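Drep2 (PDB 4D2K) probably takes part in apoptotic DNA fragmentation, its CIDE domain, the piece described here, belonging to a family that self-associates into higher-order assemblies. Local coordinates at residues V25-F30 against E64-L69; E32-G37 against V49-E54; R36-L41 against L75-Q80. All blocks are in the same frame, centred on the assembly; numbering follows the deposited sequence.

Contact 1. Residues V25-F30 against E64-L69; sequences VVVGTF and EYFRTL
Phe66 of the short helix 63-67 reaches across to the turn that joins strand 22-27 to helix 30-40. Its CB and CG each lie 3.9 Å from CB of Phe30. With CG set anti to the backbone N (chi1 163°), the Phe66 ring is carried past Phe30 and laid along the main chain of 28-30. CG and CD2 come under the backbone N of Phe30, CD2 at 3.7 Å from it, and this N stands over the ring centre. CD1 lies 3.9 Å from Phe30 CA, and CE1 comes by Thr29 O. Thr29 C is over the same face as Phe30 N but nearer the rim, 3.7 Å from Phe66 CZ. In this ubiquitin-like fold the ring lies against the start of the main helix, where Thr29 is the N-cap and its OG1 bonds to Glu32 N. Further out, CE2 meets Gly28 O obliquely at 3.6 Å. At the tip, CZ has Val27 CG2 4.0 Å away, the methyl lying near the ring plane at its edge. Phe66 also touches Leu12 of strand 10-16 and Leu33 of helix 30-40, whereas the Phe30 ring leads away and packs on Ile60.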
ATOM      1  N   VAL A  25       0.027   7.778  -4.627  1.00 35.14           N
ATOM      2  CA  VAL A  25       1.455   7.655  -4.841  1.00 32.89           C
ATOM      3  C   VAL A  25       1.667   7.240  -6.258  1.00 33.99           C
ATOM      4  O   VAL A  25       0.776   6.674  -6.894  1.00 33.30           O
ATOM      5  CB  VAL A  25       2.113   6.610  -3.891  1.00 36.65           C
ATOM      6  CG1 VAL A  25       1.962   7.021  -2.428  1.00 36.32           C
ATOM      7  CG2 VAL A  25       1.541   5.205  -4.157  1.00 32.39           C
ATOM      8  N   VAL A  26       2.872   7.489  -6.746  1.00 37.01           N
ATOM      9  CA  VAL A  26       3.249   7.073  -8.081  1.00 37.26           C
ATOM     10  C   VAL A  26       4.563   6.338  -7.983  1.00 39.68           C
ATOM     11  O   VAL A  26       5.571   6.934  -7.621  1.00 38.17           O
ATOM     12  CB  VAL A  26       3.382   8.265  -9.043  1.00 37.19           C
ATOM     13  CG1 VAL A  26       3.788   7.766 -10.439  1.00 41.67           C
ATOM     14  CG2 VAL A  26       2.084   9.034  -9.111  1.00 35.59           C
ATOM     15  N   VAL A  27       4.552   5.042  -8.306  1.00 41.07           N
ATOM     16  CA  VAL A  27       5.699   4.173  -8.037  1.00 42.27           C
ATOM     17  C   VAL A  27       5.906   3.128  -9.131  1.00 47.92           C
ATOM     18  O   VAL A  27       4.952   2.712  -9.807  1.00 46.54           O
ATOM     19  CB  VAL A  27       5.553   3.436  -6.678  1.00 44.36           C
ATOM     20  CG1 VAL A  27       5.562   4.440  -5.494  1.00 43.01           C
ATOM     21  CG2 VAL A  27       4.285   2.601  -6.672  1.00 37.55           C
ATOM     22  N   GLY A  28       7.161   2.704  -9.298  1.00 49.81           N
ATOM     23  CA  GLY A  28       7.512   1.703 -10.292  1.00 46.54           C
ATOM     24  C   GLY A  28       7.684   0.294  -9.765  1.00 44.90           C
ATOM     25  O   GLY A  28       7.575  -0.662 -10.529  1.00 47.69           O
ATOM     26  N   THR A  29       7.978   0.160  -8.472  1.00 41.50           N
ATOM     27  CA  THR A  29       8.298  -1.138  -7.865  1.00 43.93           C
ATOM     28  C   THR A  29       7.631  -1.336  -6.499  1.00 42.24           C
ATOM     29  O   THR A  29       7.263  -0.367  -5.817  1.00 38.96           O
ATOM     30  CB  THR A  29       9.834  -1.326  -7.634  1.00 45.01           C
ATOM     31  OG1 THR A  29      10.258  -0.371  -6.661  1.00 42.47           O
ATOM     32  CG2 THR A  29      10.666  -1.119  -8.918  1.00 37.98           C
ATOM     33  N   PHE A  30       7.525  -2.595  -6.083  1.00 42.14           N
ATOM     34  CA  PHE A  30       6.963  -2.911  -4.775  1.00 42.95           C
ATOM     35  C   PHE A  30       7.759  -2.270  -3.635  1.00 42.08           C
ATOM     36  O   PHE A  30       7.183  -1.735  -2.681  1.00 40.85           O
ATOM     37  CB  PHE A  30       6.878  -4.423  -4.588  1.00 44.24           C
ATOM     38  CG  PHE A  30       6.445  -4.823  -3.209  1.00 45.24           C
ATOM     39  CD1 PHE A  30       5.142  -4.627  -2.785  1.00 41.93           C
ATOM     40  CD2 PHE A  30       7.360  -5.391  -2.332  1.00 45.94           C
ATOM     41  CE1 PHE A  30       4.762  -4.979  -1.512  1.00 44.57           C
ATOM     42  CE2 PHE A  30       6.991  -5.747  -1.056  1.00 43.21           C
ATOM     43  CZ  PHE A  30       5.691  -5.538  -0.641  1.00 45.37           C
ATOM     44  N   GLU A  64       6.112  -9.441  -8.171  1.00 44.47           N
ATOM     45  CA  GLU A  64       5.317 -10.151  -9.177  1.00 48.69           C
ATOM     46  C   GLU A  64       3.810  -9.807  -9.048  1.00 41.79           C
ATOM     47  O   GLU A  64       3.131  -9.328 -10.005  1.00 42.29           O
ATOM     48  CB  GLU A  64       5.537 -11.670  -9.050  1.00 47.71           C
ATOM     49  CG  GLU A  64       6.981 -12.146  -9.341  1.00 49.54           C
ATOM     50  CD  GLU A  64       7.927 -11.976  -8.144  1.00 58.97           C
ATOM     51  OE1 GLU A  64       7.510 -12.263  -6.994  1.00 58.50           O
ATOM     52  OE2 GLU A  64       9.075 -11.519  -8.350  1.00 68.58           O
ATOM     53  N   TYR A  65       3.307  -9.936  -7.828  1.00 41.68           N
ATOM     54  CA  TYR A  65       1.903  -9.654  -7.618  1.00 41.12           C
ATOM     55  C   TYR A  65       1.679  -8.159  -7.778  1.00 36.59           C
ATOM     56  O   TYR A  65       0.672  -7.741  -8.318  1.00 33.99           O
ATOM     57  CB  TYR A  65       1.430 -10.111  -6.242  1.00 38.11           C
ATOM     58  CG  TYR A  65      -0.076 -10.212  -6.185  1.00 36.72           C
ATOM     59  CD1 TYR A  65      -0.729 -11.368  -6.631  1.00 38.89           C
ATOM     60  CD2 TYR A  65      -0.854  -9.131  -5.785  1.00 38.42           C
ATOM     61  CE1 TYR A  65      -2.121 -11.468  -6.627  1.00 36.24           C
ATOM     62  CE2 TYR A  65      -2.256  -9.224  -5.761  1.00 41.47           C
ATOM     63  CZ  TYR A  65      -2.872 -10.396  -6.183  1.00 37.31           C
ATOM     64  OH  TYR A  65      -4.234 -10.477  -6.187  1.00 36.70           O
ATOM     65  N   PHE A  66       2.643  -7.374  -7.304  1.00 38.79           N
ATOM     66  CA  PHE A  66       2.582  -5.929  -7.400  1.00 39.16           C
ATOM     67  C   PHE A  66       2.407  -5.507  -8.854  1.00 38.36           C
ATOM     68  O   PHE A  66       1.564  -4.664  -9.167  1.00 36.31           O
ATOM     69  CB  PHE A  66       3.843  -5.284  -6.805  1.00 39.34           C
ATOM     70  CG  PHE A  66       4.021  -3.854  -7.220  1.00 39.76           C
ATOM     71  CD1 PHE A  66       3.457  -2.832  -6.477  1.00 38.29           C
ATOM     72  CD2 PHE A  66       4.722  -3.531  -8.383  1.00 41.06           C
ATOM     73  CE1 PHE A  66       3.585  -1.506  -6.877  1.00 40.15           C
ATOM     74  CE2 PHE A  66       4.848  -2.216  -8.796  1.00 42.82           C
ATOM     75  CZ  PHE A  66       4.278  -1.194  -8.040  1.00 43.78           C
ATOM     76  N   ARG A  67       3.170  -6.129  -9.747  1.00 39.72           N
ATOM     77  CA  ARG A  67       3.125  -5.736 -11.148  1.00 42.97           C
ATOM     78  C   ARG A  67       1.820  -6.104 -11.750  1.00 41.52           C
ATOM     79  O   ARG A  67       1.434  -5.496 -12.761  1.00 37.90           O
ATOM     80  CB  ARG A  67       4.253  -6.371 -11.973  1.00 42.89           C
ATOM     81  CG  ARG A  67       5.610  -5.743 -11.728  1.00 47.03           C
ATOM     82  CD  ARG A  67       6.665  -6.241 -12.712  1.00 48.32           C
ATOM     83  NE  ARG A  67       7.110  -7.595 -12.388  1.00 52.44           N
ATOM     84  CZ  ARG A  67       7.941  -7.878 -11.386  1.00 56.26           C
ATOM     85  NH1 ARG A  67       8.401  -6.903 -10.616  1.00 59.60           N
ATOM     86  NH2 ARG A  67       8.314  -9.130 -11.148  1.00 59.71           N
ATOM     87  N   THR A  68       1.081  -7.026 -11.117  1.00 37.77           N
ATOM     88  CA  THR A  68      -0.255  -7.275 -11.709  1.00 36.20           C
ATOM     89  C   THR A  68      -1.317  -6.222 -11.356  1.00 35.39           C
ATOM     90  O   THR A  68      -2.428  -6.287 -11.864  1.00 33.81           O
ATOM     91  CB  THR A  68      -0.848  -8.612 -11.290  1.00 39.76           C
ATOM     92  OG1 THR A  68      -1.366  -8.534  -9.948  1.00 36.53           O
ATOM     93  CG2 THR A  68       0.177  -9.724 -11.480  1.00 36.23           C
ATOM     94  N   LEU A  69      -1.019  -5.309 -10.429  1.00 37.05           N
ATOM     95  CA  LEU A  69      -2.014  -4.317  -9.975  1.00 35.21           C
ATOM     96  C   LEU A  69      -2.384  -3.255 -11.023  1.00 35.93           C
ATOM     97  O   LEU A  69      -1.500  -2.631 -11.598  1.00 34.63           O
ATOM     98  CB  LEU A  69      -1.500  -3.585  -8.722  1.00 32.75           C
ATOM     99  CG  LEU A  69      -1.238  -4.458  -7.504  1.00 35.49           C
ATOM    100  CD1 LEU A  69      -0.767  -3.619  -6.309  1.00 33.10           C
ATOM    101  CD2 LEU A  69      -2.488  -5.283  -7.167  1.00 38.91           C
TER

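Contact 2. Residues E32-G37 against V49-E54; sequences ELLVRG and VRVVLE
Leu34 and Leu33 of helix 30-40 meet Val49 and Val51 of strand 49-53, part of the helix-on-sheet core of the ubiquitin-like fold. The axes of segment 32-37 and strand 49-53 run at 106° to each other, 10.0 Å apart at closest approach, so the helix lies across the strand; both leucines reach Val51, and Leu34 also reaches Val49. The tight part is built on a single methyl. Leu34 CD2 has Val51 CG2 at 3.7 Å and Val49 CG2 at 3.8 Å, two valine methyls from alternate residues whose CB atoms both face the helix. Leu34 starts out across the line to the strand rather than along it; with CG anti to the carbonyl carbon (chi1 -66°), its branch is brought round to these methyls. The Leu34 and Val49 side chains run alongside one another, head to tail, and both residues remain partly exposed, so this close packing lies toward the solvent side. Leu33 and Val51 are buried deeper but meet more loosely. There the side chains are inclined to one another, with one methyl pair as their nearest approach. Leu75 of strand 74-79 also packs on Leu33, while Val43 and Leu77 touch Val49. Arg50 has its CB directed away from the helix, and its NH2 bonds to Glu82 O. At the buried end, Leu33 CD2 stops 4.2 Å from Val51 CG1.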
ATOM      1  N   GLU A  32       9.508   0.454  -3.741  1.00 43.11           N
ATOM      2  CA  GLU A  32       9.178   1.864  -3.811  1.00 44.50           C
ATOM      3  C   GLU A  32       7.744   2.082  -3.303  1.00 41.97           C
ATOM      4  O   GLU A  32       7.445   3.113  -2.688  1.00 42.56           O
ATOM      5  CB  GLU A  32       9.382   2.361  -5.250  1.00 46.20           C
ATOM      6  CG  GLU A  32       9.324   3.858  -5.473  1.00 54.04           C
ATOM      7  CD  GLU A  32       9.455   4.206  -6.953  1.00 61.06           C
ATOM      8  OE1 GLU A  32      10.223   3.508  -7.657  1.00 61.04           O
ATOM      9  OE2 GLU A  32       8.771   5.144  -7.421  1.00 65.99           O
ATOM     10  N   LEU A  33       6.862   1.113  -3.543  1.00 39.34           N
ATOM     11  CA  LEU A  33       5.529   1.192  -2.951  1.00 40.06           C
ATOM     12  C   LEU A  33       5.632   1.305  -1.436  1.00 41.49           C
ATOM     13  O   LEU A  33       4.990   2.173  -0.850  1.00 40.44           O
ATOM     14  CB  LEU A  33       4.662  -0.010  -3.345  1.00 39.44           C
ATOM     15  CG  LEU A  33       3.358  -0.122  -2.545  1.00 37.92           C
ATOM     16  CD1 LEU A  33       2.504   1.120  -2.699  1.00 38.94           C
ATOM     17  CD2 LEU A  33       2.572  -1.314  -3.039  1.00 37.30           C
ATOM     18  N   LEU A  34       6.474   0.474  -0.813  1.00 41.17           N
ATOM     19  CA  LEU A  34       6.674   0.547   0.641  1.00 42.02           C
ATOM     20  C   LEU A  34       7.276   1.880   1.104  1.00 44.34           C
ATOM     21  O   LEU A  34       6.788   2.497   2.054  1.00 42.86           O
ATOM     22  CB  LEU A  34       7.571  -0.602   1.121  1.00 40.54           C
ATOM     23  CG  LEU A  34       7.048  -2.035   0.995  1.00 46.14           C
ATOM     24  CD1 LEU A  34       8.088  -3.049   1.449  1.00 46.71           C
ATOM     25  CD2 LEU A  34       5.798  -2.185   1.823  1.00 42.51           C
ATOM     26  N   VAL A  35       8.350   2.316   0.454  1.00 43.18           N
ATOM     27  CA  VAL A  35       8.966   3.585   0.824  1.00 43.47           C
ATOM     28  C   VAL A  35       7.976   4.768   0.759  1.00 45.46           C
ATOM     29  O   VAL A  35       7.856   5.515   1.735  1.00 44.90           O
ATOM     30  CB  VAL A  35      10.190   3.889  -0.054  1.00 48.64           C
ATOM     31  CG1 VAL A  35      10.626   5.329   0.148  1.00 52.02           C
ATOM     32  CG2 VAL A  35      11.334   2.902   0.263  1.00 41.74           C
ATOM     33  N   ARG A  36       7.290   4.947  -0.380  1.00 44.17           N
ATOM     34  CA  ARG A  36       6.411   6.113  -0.560  1.00 46.56           C
ATOM     35  C   ARG A  36       5.141   5.959   0.274  1.00 42.07           C
ATOM     36  O   ARG A  36       4.558   6.936   0.730  1.00 40.65           O
ATOM     37  CB  ARG A  36       6.007   6.306  -2.033  1.00 42.69           C
ATOM     38  CG  ARG A  36       7.166   6.602  -2.947  1.00 50.53           C
ATOM     39  CD  ARG A  36       8.153   7.522  -2.284  1.00 56.82           C
ATOM     40  NE  ARG A  36       9.406   7.479  -3.021  1.00 83.02           N
ATOM     41  CZ  ARG A  36      10.580   7.816  -2.507  1.00 88.45           C
ATOM     42  NH1 ARG A  36      10.648   8.210  -1.245  1.00 81.59           N
ATOM     43  NH2 ARG A  36      11.685   7.738  -3.245  1.00 89.63           N
ATOM     44  N   GLY A  37       4.692   4.723   0.445  1.00 42.28           N
ATOM     45  CA  GLY A  37       3.511   4.485   1.255  1.00 44.80           C
ATOM     46  C   GLY A  37       3.798   4.878   2.686  1.00 42.91           C
ATOM     47  O   GLY A  37       3.035   5.641   3.292  1.00 43.22           O
ATOM     48  N   VAL A  49       5.854  -2.901   7.781  1.00 55.67           N
ATOM     49  CA  VAL A  49       4.446  -2.709   7.476  1.00 53.40           C
ATOM     50  C   VAL A  49       3.997  -3.853   6.585  1.00 51.11           C
ATOM     51  O   VAL A  49       4.812  -4.601   6.021  1.00 50.81           O
ATOM     52  CB  VAL A  49       4.165  -1.343   6.753  1.00 52.75           C
ATOM     53  CG1 VAL A  49       4.582  -0.163   7.618  1.00 50.98           C
ATOM     54  CG2 VAL A  49       4.896  -1.277   5.411  1.00 52.03           C
ATOM     55  N   ARG A  50       2.693  -3.981   6.445  1.00 49.22           N
ATOM     56  CA  ARG A  50       2.135  -4.894   5.484  1.00 47.43           C
ATOM     57  C   ARG A  50       1.259  -4.093   4.508  1.00 45.87           C
ATOM     58  O   ARG A  50       0.704  -3.067   4.864  1.00 43.65           O
ATOM     59  CB  ARG A  50       1.364  -5.979   6.231  1.00 49.37           C
ATOM     60  CG  ARG A  50       2.296  -6.966   6.926  1.00 47.77           C
ATOM     61  CD  ARG A  50       1.617  -7.738   8.045  1.00 56.58           C
ATOM     62  NE  ARG A  50       1.055  -6.838   9.049  1.00 59.12           N
ATOM     63  CZ  ARG A  50      -0.246  -6.685   9.276  1.00 66.03           C
ATOM     64  NH1 ARG A  50      -1.131  -7.399   8.586  1.00 66.33           N
ATOM     65  NH2 ARG A  50      -0.660  -5.833  10.209  1.00 65.62           N
ATOM     66  N   VAL A  51       1.157  -4.546   3.270  1.00 43.32           N
ATOM     67  CA  VAL A  51       0.299  -3.871   2.304  1.00 43.27           C
ATOM     68  C   VAL A  51      -0.775  -4.845   1.860  1.00 39.89           C
ATOM     69  O   VAL A  51      -0.470  -5.978   1.511  1.00 41.46           O
ATOM     70  CB  VAL A  51       1.103  -3.351   1.091  1.00 44.14           C
ATOM     71  CG1 VAL A  51       0.167  -2.750   0.059  1.00 45.37           C
ATOM     72  CG2 VAL A  51       2.137  -2.317   1.549  1.00 40.29           C
ATOM     73  N   VAL A  52      -2.032  -4.433   1.889  1.00 35.30           N
ATOM     74  CA  VAL A  52      -3.077  -5.350   1.477  1.00 38.26           C
ATOM     75  C   VAL A  52      -4.026  -4.660   0.525  1.00 39.09           C
ATOM     76  O   VAL A  52      -4.105  -3.438   0.502  1.00 39.59           O
ATOM     77  CB  VAL A  52      -3.894  -5.915   2.699  1.00 39.22           C
ATOM     78  CG1 VAL A  52      -2.997  -6.669   3.669  1.00 39.96           C
ATOM     79  CG2 VAL A  52      -4.649  -4.794   3.421  1.00 39.57           C
ATOM     80  N   LEU A  53      -4.764  -5.444  -0.250  1.00 36.17           N
ATOM     81  CA  LEU A  53      -5.803  -4.887  -1.101  1.00 35.20           C
ATOM     82  C   LEU A  53      -6.911  -4.339  -0.212  1.00 38.84           C
ATOM     83  O   LEU A  53      -7.270  -4.950   0.799  1.00 37.52           O
ATOM     84  CB  LEU A  53      -6.364  -5.956  -2.035  1.00 35.25           C
ATOM     85  CG  LEU A  53      -5.469  -6.514  -3.139  1.00 38.59           C
ATOM     86  CD1 LEU A  53      -6.271  -7.520  -3.953  1.00 34.42           C
ATOM     87  CD2 LEU A  53      -4.986  -5.389  -4.035  1.00 35.16           C
ATOM     88  N   GLU A  54      -7.456  -3.193  -0.582  1.00 36.13           N
ATOM     89  CA  GLU A  54      -8.540  -2.633   0.192  1.00 39.06           C
ATOM     90  C   GLU A  54      -9.789  -3.507   0.082  1.00 38.81           C
ATOM     91  O   GLU A  54     -10.583  -3.578   1.013  1.00 37.81           O
ATOM     92  CB  GLU A  54      -8.848  -1.192  -0.243  1.00 36.93           C
ATOM     93  CG  GLU A  54      -9.851  -0.469   0.689  1.00 36.07           C
ATOM     94  CD  GLU A  54     -11.289  -0.852   0.413  1.00 40.22           C
ATOM     95  OE1 GLU A  54     -11.597  -1.197  -0.749  1.00 41.88           O
ATOM     96  OE2 GLU A  54     -12.115  -0.826   1.348  1.00 44.78           O
TER

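Contact 3. Residues R36-L41 against L75-Q80; sequences RGKDKL and LLLLRQ
Leu77 carries this contact, pushing its side chain from the middle of strand 74-79 against the last turn of helix 30-40. Along 75-80 the alternation of a β-strand decides which residues can take part. Leu75 points to the same side of the sheet as Leu77 but lies too far along the strand to meet 36-41; it packs on Ile14 and Leu53 instead. Leu76 turns its CB away from the helix and rests on Trp15 and Glu54. At Leu77 the CB faces the helix; CG lies anti to the backbone N (chi1 -165°), and chi2 (156°) extends CD1 onward to the helix backbone. That methyl sits 3.4 Å from Gly37 C and 3.6 Å from Gly37 O. Gly37, with no side chain, lets the methyl come right up to its main chain. CD1 also lies 3.6 Å from Lys38 N, while the aliphatic part of Lys38 runs roughly perpendicular to Leu77, with CG 4.2 Å from CD1. Farther along, the lysine bends at chi3 (-88°) and leads NZ away to the carbonyl oxygens of Ala45 and Glu47. The base of Leu77 is met from Leu41: Leu41 CD2 is 3.7 Å from Leu77 CB, and the two side chains lie head to tail. Leu78 again faces away, packing on Arg50 and Ser17. Arg79 has its CB toward the helix but makes no contact with 36-41; its NH2 forms a salt bridge with Glu47. Strand 74-79 is central in the sheet, between parallel strand 10-16 and antiparallel strand 49-53, and Ile14 from the first and Val49 from the second pack on Leu77 beneath helix 30-40.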
ATOM      1  N   ARG A  36       7.290   4.947  -0.380  1.00 44.17           N
ATOM      2  CA  ARG A  36       6.411   6.113  -0.560  1.00 46.56           C
ATOM      3  C   ARG A  36       5.141   5.959   0.274  1.00 42.07           C
ATOM      4  O   ARG A  36       4.558   6.936   0.730  1.00 40.65           O
ATOM      5  CB  ARG A  36       6.007   6.306  -2.033  1.00 42.69           C
ATOM      6  CG  ARG A  36       7.166   6.602  -2.947  1.00 50.53           C
ATOM      7  CD  ARG A  36       8.153   7.522  -2.284  1.00 56.82           C
ATOM      8  NE  ARG A  36       9.406   7.479  -3.021  1.00 83.02           N
ATOM      9  CZ  ARG A  36      10.580   7.816  -2.507  1.00 88.45           C
ATOM     10  NH1 ARG A  36      10.648   8.210  -1.245  1.00 81.59           N
ATOM     11  NH2 ARG A  36      11.685   7.738  -3.245  1.00 89.63           N
ATOM     12  N   GLY A  37       4.692   4.723   0.445  1.00 42.28           N
ATOM     13  CA  GLY A  37       3.511   4.485   1.255  1.00 44.80           C
ATOM     14  C   GLY A  37       3.798   4.878   2.686  1.00 42.91           C
ATOM     15  O   GLY A  37       3.035   5.641   3.292  1.00 43.22           O
ATOM     16  N   LYS A  38       4.937   4.443   3.205  1.00 40.63           N
ATOM     17  CA  LYS A  38       5.266   4.817   4.572  1.00 46.72           C
ATOM     18  C   LYS A  38       5.473   6.327   4.707  1.00 46.05           C
ATOM     19  O   LYS A  38       4.929   6.929   5.642  1.00 42.64           O
ATOM     20  CB  LYS A  38       6.489   4.038   5.079  1.00 45.64           C
ATOM     21  CG  LYS A  38       6.186   2.547   5.321  1.00 50.24           C
ATOM     22  CD  LYS A  38       7.345   1.797   5.975  1.00 55.41           C
ATOM     23  CE  LYS A  38       8.324   1.236   4.952  1.00 61.61           C
ATOM     24  NZ  LYS A  38       9.312   0.304   5.596  1.00 62.11           N
ATOM     25  N   ASP A  39       6.225   6.947   3.788  1.00 42.84           N
ATOM     26  CA  ASP A  39       6.365   8.407   3.830  1.00 42.84           C
ATOM     27  C   ASP A  39       5.016   9.145   3.798  1.00 43.68           C
ATOM     28  O   ASP A  39       4.780  10.062   4.567  1.00 44.39           O
ATOM     29  CB  ASP A  39       7.228   8.923   2.677  1.00 45.06           C
ATOM     30  CG  ASP A  39       7.319  10.449   2.666  1.00 47.05           C
ATOM     31  OD1 ASP A  39       7.876  11.014   3.624  1.00 47.82           O
ATOM     32  OD2 ASP A  39       6.809  11.092   1.718  1.00 53.96           O
ATOM     33  N   LYS A  40       4.144   8.777   2.872  1.00 42.32           N
ATOM     34  CA  LYS A  40       2.888   9.495   2.721  1.00 44.53           C
ATOM     35  C   LYS A  40       1.960   9.260   3.921  1.00 45.04           C
ATOM     36  O   LYS A  40       1.109  10.104   4.252  1.00 42.25           O
ATOM     37  CB  LYS A  40       2.203   9.068   1.415  1.00 46.71           C
ATOM     38  CG  LYS A  40       2.834   9.650   0.138  1.00 44.01           C
ATOM     39  CD  LYS A  40       2.226  10.986  -0.218  1.00 50.79           C
ATOM     40  CE  LYS A  40       2.392  11.337  -1.705  1.00 51.82           C
ATOM     41  NZ  LYS A  40       3.779  11.174  -2.221  1.00 58.59           N
ATOM     42  N   LEU A  41       2.115   8.126   4.596  1.00 43.61           N
ATOM     43  CA  LEU A  41       1.265   7.907   5.756  1.00 45.00           C
ATOM     44  C   LEU A  41       1.978   8.284   7.058  1.00 46.33           C
ATOM     45  O   LEU A  41       1.448   8.058   8.131  1.00 48.95           O
ATOM     46  CB  LEU A  41       0.765   6.463   5.800  1.00 45.41           C
ATOM     47  CG  LEU A  41      -0.603   6.271   5.115  1.00 43.74           C
ATOM     48  CD1 LEU A  41      -0.590   6.807   3.712  1.00 43.61           C
ATOM     49  CD2 LEU A  41      -1.004   4.800   5.088  1.00 43.07           C
ATOM     50  N   LEU A  75      -5.035   0.349  -1.962  1.00 33.95           N
ATOM     51  CA  LEU A  75      -4.281  -0.500  -1.044  1.00 35.63           C
ATOM     52  C   LEU A  75      -4.343   0.073   0.374  1.00 38.00           C
ATOM     53  O   LEU A  75      -4.494   1.278   0.547  1.00 37.55           O
ATOM     54  CB  LEU A  75      -2.819  -0.617  -1.492  1.00 35.45           C
ATOM     55  CG  LEU A  75      -2.525  -1.186  -2.882  1.00 36.71           C
ATOM     56  CD1 LEU A  75      -1.031  -1.077  -3.231  1.00 34.31           C
ATOM     57  CD2 LEU A  75      -3.004  -2.641  -2.958  1.00 36.62           C
ATOM     58  N   LEU A  76      -4.266  -0.782   1.389  1.00 38.09           N
ATOM     59  CA  LEU A  76      -4.148  -0.299   2.760  1.00 37.95           C
ATOM     60  C   LEU A  76      -2.759  -0.638   3.254  1.00 38.95           C
ATOM     61  O   LEU A  76      -2.226  -1.723   2.999  1.00 39.07           O
ATOM     62  CB  LEU A  76      -5.195  -0.923   3.697  1.00 36.12           C
ATOM     63  CG  LEU A  76      -6.685  -0.880   3.345  1.00 34.60           C
ATOM     64  CD1 LEU A  76      -7.511  -1.389   4.517  1.00 38.41           C
ATOM     65  CD2 LEU A  76      -7.143   0.509   2.927  1.00 35.09           C
ATOM     66  N   LEU A  77      -2.184   0.292   3.990  1.00 40.11           N
ATOM     67  CA  LEU A  77      -0.937   0.031   4.653  1.00 42.20           C
ATOM     68  C   LEU A  77      -1.299  -0.315   6.099  1.00 42.29           C
ATOM     69  O   LEU A  77      -1.975   0.451   6.753  1.00 44.65           O
ATOM     70  CB  LEU A  77      -0.026   1.250   4.553  1.00 41.08           C
ATOM     71  CG  LEU A  77       1.458   1.145   4.864  1.00 44.73           C
ATOM     72  CD1 LEU A  77       2.184   2.255   4.143  1.00 49.15           C
ATOM     73  CD2 LEU A  77       1.660   1.298   6.346  1.00 48.77           C
ATOM     74  N   LEU A  78      -0.876  -1.478   6.573  1.00 41.37           N
ATOM     75  CA  LEU A  78      -1.130  -1.920   7.947  1.00 49.55           C
ATOM     76  C   LEU A  78       0.152  -1.895   8.745  1.00 51.56           C
ATOM     77  O   LEU A  78       1.156  -2.494   8.335  1.00 51.28           O
ATOM     78  CB  LEU A  78      -1.678  -3.352   7.981  1.00 47.57           C
ATOM     79  CG  LEU A  78      -2.912  -3.639   7.131  1.00 47.40           C
ATOM     80  CD1 LEU A  78      -3.306  -5.100   7.227  1.00 44.56           C
ATOM     81  CD2 LEU A  78      -4.053  -2.736   7.540  1.00 45.60           C
ATOM     82  N   ARG A  79       0.142  -1.200   9.870  1.00 52.40           N
ATOM     83  CA  ARG A  79       1.292  -1.231  10.769  1.00 55.55           C
ATOM     84  C   ARG A  79       0.908  -1.863  12.103  1.00 59.01           C
ATOM     85  O   ARG A  79      -0.278  -2.047  12.392  1.00 57.84           O
ATOM     86  CB  ARG A  79       1.844   0.175  10.983  1.00 57.55           C
ATOM     87  CG  ARG A  79       0.767   1.253  11.099  1.00 58.13           C
ATOM     88  CD  ARG A  79       1.373   2.643  11.215  1.00 55.08           C
ATOM     89  NE  ARG A  79       2.491   2.657  12.154  1.00 60.78           N
ATOM     90  CZ  ARG A  79       3.069   3.762  12.611  1.00 65.65           C
ATOM     91  NH1 ARG A  79       2.617   4.949  12.233  1.00 58.61           N
ATOM     92  NH2 ARG A  79       4.084   3.682  13.462  1.00 72.48           N
ATOM     93  N   GLN A  80       1.919  -2.215  12.893  1.00 61.05           N
ATOM     94  CA  GLN A  80       1.743  -2.597  14.299  1.00 65.96           C
ATOM     95  C   GLN A  80       0.477  -3.356  14.673  1.00 65.84           C
ATOM     96  O   GLN A  80      -0.325  -2.840  15.462  1.00 65.91           O
ATOM     97  CB  GLN A  80       1.761  -1.336  15.175  1.00 67.05           C
ATOM     98  CG  GLN A  80       3.109  -0.664  15.388  1.00 66.78           C
ATOM     99  CD  GLN A  80       2.997   0.486  16.372  1.00 72.79           C
ATOM    100  OE1 GLN A  80       1.900   1.013  16.604  1.00 73.85           O
ATOM    101  NE2 GLN A  80       4.121   0.871  16.968  1.00 70.94           N
TER

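The three contacts share one mixed sheet and the helix packed on it. Contacts 2 and 3 are close neighbours, their centres 5 Å apart: both use helix 30-40, their segments overlap at Arg36 and Gly37, and their strands 49-53 and 74-79 pair through backbone hydrogen bonds. Contact 1 lies farther out, about 10 Å from contact 2 and 14 Å from contact 3, centre to centre, at the turn leading into the helix; Phe66 CD1 touches Leu33 CD2 at 3.9 Å. Along the chain, contact 2 falls wholly between the two segments of contact 1, whereas contacts 1 and 3 interleave. Together they join helix 30-40 to the sheet of the CIDE domain, and helix 63-67 to the end of strand 22-27 and the turn after it.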